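Long-range contact in mitogen-activated protein kinase kinase kinase 7 interacting protein 1 (Anopheles gambiae, PDB 2IRM), which probably acts as an adapter that binds the kinase TAK1 and triggers its autophosphorylation, and is built on a PP2C-type phosphatase fold: residues S51-L56 with A160-S165. Numbering follows the deposited sequence.
Sequences SLYAIL and ALIHRS
Two neighbouring antiparallel strands in one sheet of the PP2C beta-sandwich meet where Ser51, Leu52 and Tyr53 pair with Ile162, Leu161 and Ala160. Tyr53 and Ala160 form a hydrogen-bonded pair. Tyr53 N donates to Ala160 O at 2.8 Å, and the bond is nearly straight at 170°. Ala160 N returns a bond to Tyr53 O. Two residues along each strand, Ser51 N donates to Ile162 O at 3.2 Å. The return bond from Ile162 N to Ser51 O is weak. Leu52 and Leu161 lie between these pairs as a non-hydrogen-bonded pair, with CA atoms 4.7 Å apart.

Ser51, Tyr53, Ala160 and Ile162 share one face of the sheet, which in PP2C domains is turned to the second sheet of the sandwich. Tyr53 OH is hydrogen-bonded to Arg353 NE, from a strand of that second sheet. The Tyr53 ring meets Ile162 at its edge. Ile162 CD1 lies 3.5 Å from Tyr53 CE2, near the ring plane, and CG1 also sits at this edge. Both Tyr53 and Ile162 carry their first branch (CG and CG1) anti to the carbonyl carbon, chi1 -49° in each, and the two side chains cross obliquely at that edge. Ser51 OG comes 3.9 Å from Ile162 CB.

Leu52 and Leu161 are on the other face, the side where helix 63-75 packs against Leu56. They touch loosely, Leu52 CG to Leu161 CD2 at 4.3 Å. The end of each side chain turns back toward the partner strand: Leu52 CD2 is 3.4 Å from Ala160 O, and Leu161 CD2 lies beside Ser51 O. Backbone hydrogen bonds extend the sheet on either side: Leu52 with Cys44 of strand 39-45, and Leu161 with Tyr168 of strand 166-172.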
loop_
_atom_site.group_PDB
_atom_site.type_symbol
_atom_site.label_atom_id
_atom_site.label_comp_id
_atom_site.label_asym_id
_atom_site.label_seq_id
_atom_site.Cartn_x
_atom_site.Cartn_y
_atom_site.Cartn_z
ATOM N N SER A 51 -12.294 -6.110 -14.584
ATOM C CA SER A 51 -10.852 -5.883 -14.565
ATOM C C SER A 51 -10.396 -5.458 -13.163
ATOM O O SER A 51 -11.164 -4.873 -12.403
ATOM C CB SER A 51 -10.458 -4.839 -15.608
ATOM O OG SER A 51 -11.282 -3.693 -15.494
ATOM N N LEU A 52 -9.148 -5.759 -12.826
ATOM C CA LEU A 52 -8.621 -5.492 -11.496
ATOM C C LEU A 52 -7.341 -4.662 -11.568
ATOM O O LEU A 52 -6.446 -4.937 -12.366
ATOM C CB LEU A 52 -8.324 -6.814 -10.788
ATOM C CG LEU A 52 -8.588 -7.022 -9.297
ATOM C CD1 LEU A 52 -7.873 -8.297 -8.835
ATOM C CD2 LEU A 52 -8.186 -5.831 -8.425
ATOM N N TYR A 53 -7.276 -3.632 -10.735
ATOM C CA TYR A 53 -6.056 -2.861 -10.541
ATOM C C TYR A 53 -5.736 -2.858 -9.050
ATOM O O TYR A 53 -6.566 -2.464 -8.218
ATOM C CB TYR A 53 -6.204 -1.441 -11.093
ATOM C CG TYR A 53 -6.768 -1.417 -12.487
ATOM C CD1 TYR A 53 -5.956 -1.636 -13.591
ATOM C CD2 TYR A 53 -8.124 -1.198 -12.700
ATOM C CE1 TYR A 53 -6.476 -1.632 -14.870
ATOM C CE2 TYR A 53 -8.659 -1.194 -13.974
ATOM C CZ TYR A 53 -7.831 -1.409 -15.057
ATOM O OH TYR A 53 -8.364 -1.402 -16.326
ATOM N N ALA A 54 -4.533 -3.324 -8.719
ATOM C CA ALA A 54 -4.143 -3.534 -7.335
ATOM C C ALA A 54 -2.653 -3.330 -7.143
ATOM O O ALA A 54 -1.856 -3.681 -8.008
ATOM C CB ALA A 54 -4.534 -4.932 -6.900
ATOM N N ILE A 55 -2.291 -2.737 -6.011
ATOM C CA ILE A 55 -0.910 -2.738 -5.547
ATOM C C ILE A 55 -0.889 -3.284 -4.140
ATOM O O ILE A 55 -1.668 -2.877 -3.281
ATOM C CB ILE A 55 -0.255 -1.346 -5.528
ATOM C CG1 ILE A 55 -0.466 -0.610 -6.845
ATOM C CG2 ILE A 55 1.234 -1.482 -5.250
ATOM C CD1 ILE A 55 -0.058 0.841 -6.780
ATOM N N LEU A 56 0.010 -4.224 -3.917
ATOM C CA LEU A 56 0.196 -4.792 -2.604
ATOM C C LEU A 56 1.617 -4.536 -2.174
ATOM O O LEU A 56 2.567 -5.017 -2.816
ATOM C CB LEU A 56 -0.121 -6.280 -2.610
ATOM C CG LEU A 56 -1.632 -6.449 -2.609
ATOM C CD1 LEU A 56 -2.149 -6.604 -4.035
ATOM C CD2 LEU A 56 -2.009 -7.627 -1.744
ATOM N N ALA A 160 -8.537 -1.647 -6.679
ATOM C CA ALA A 160 -9.677 -1.128 -7.417
ATOM C C ALA A 160 -10.166 -2.193 -8.376
ATOM O O ALA A 160 -9.374 -2.771 -9.121
ATOM C CB ALA A 160 -9.290 0.132 -8.180
ATOM N N LEU A 161 -11.473 -2.440 -8.344
ATOM C CA LEU A 161 -12.110 -3.460 -9.170
ATOM C C LEU A 161 -13.220 -2.847 -10.021
ATOM O O LEU A 161 -14.307 -2.570 -9.525
ATOM C CB LEU A 161 -12.646 -4.586 -8.272
ATOM C CG LEU A 161 -13.244 -5.906 -8.781
ATOM C CD1 LEU A 161 -14.754 -5.873 -8.713
ATOM C CD2 LEU A 161 -12.769 -6.300 -10.177
ATOM N N ILE A 162 -12.935 -2.619 -11.300
ATOM C CA ILE A 162 -13.933 -2.062 -12.212
ATOM C C ILE A 162 -14.814 -3.158 -12.813
ATOM O O ILE A 162 -14.409 -3.879 -13.743
ATOM C CB ILE A 162 -13.306 -1.203 -13.339
ATOM C CG1 ILE A 162 -12.307 -0.199 -12.753
ATOM C CG2 ILE A 162 -14.406 -0.499 -14.152
ATOM C CD1 ILE A 162 -11.617 0.682 -13.785
ATOM N N HIS A 163 -16.022 -3.274 -12.267
ATOM C CA HIS A 163 -16.990 -4.244 -12.748
ATOM C C HIS A 163 -18.133 -3.544 -13.458
ATOM O O HIS A 163 -19.024 -2.992 -12.819
ATOM C CB HIS A 163 -17.517 -5.109 -11.604
ATOM C CG HIS A 163 -18.293 -6.302 -12.065
ATOM N ND1 HIS A 163 -19.646 -6.445 -11.841
ATOM C CD2 HIS A 163 -17.909 -7.403 -12.757
ATOM C CE1 HIS A 163 -20.063 -7.584 -12.368
ATOM N NE2 HIS A 163 -19.028 -8.184 -12.931
ATOM N N ARG A 164 -18.079 -3.575 -14.788
ATOM C CA ARG A 164 -19.130 -3.052 -15.674
ATOM C C ARG A 164 -19.648 -1.661 -15.305
ATOM O O ARG A 164 -20.721 -1.515 -14.703
ATOM C CB ARG A 164 -20.275 -4.067 -15.857
ATOM C CG ARG A 164 -20.887 -4.638 -14.577
ATOM C CD ARG A 164 -21.721 -5.865 -14.875
ATOM N NE ARG A 164 -22.871 -5.549 -15.723
ATOM C CZ ARG A 164 -23.596 -6.449 -16.382
ATOM N NH1 ARG A 164 -23.293 -7.740 -16.309
ATOM N NH2 ARG A 164 -24.623 -6.052 -17.122
ATOM N N SER A 165 -18.862 -0.651 -15.678
ATOM C CA SER A 165 -19.175 0.767 -15.437
ATOM C C SER A 165 -19.288 1.145 -13.950
ATOM O O SER A 165 -19.822 2.207 -13.603
ATOM C CB SER A 165 -20.433 1.200 -16.215
ATOM O OG SER A 165 -20.278 0.986 -17.611
#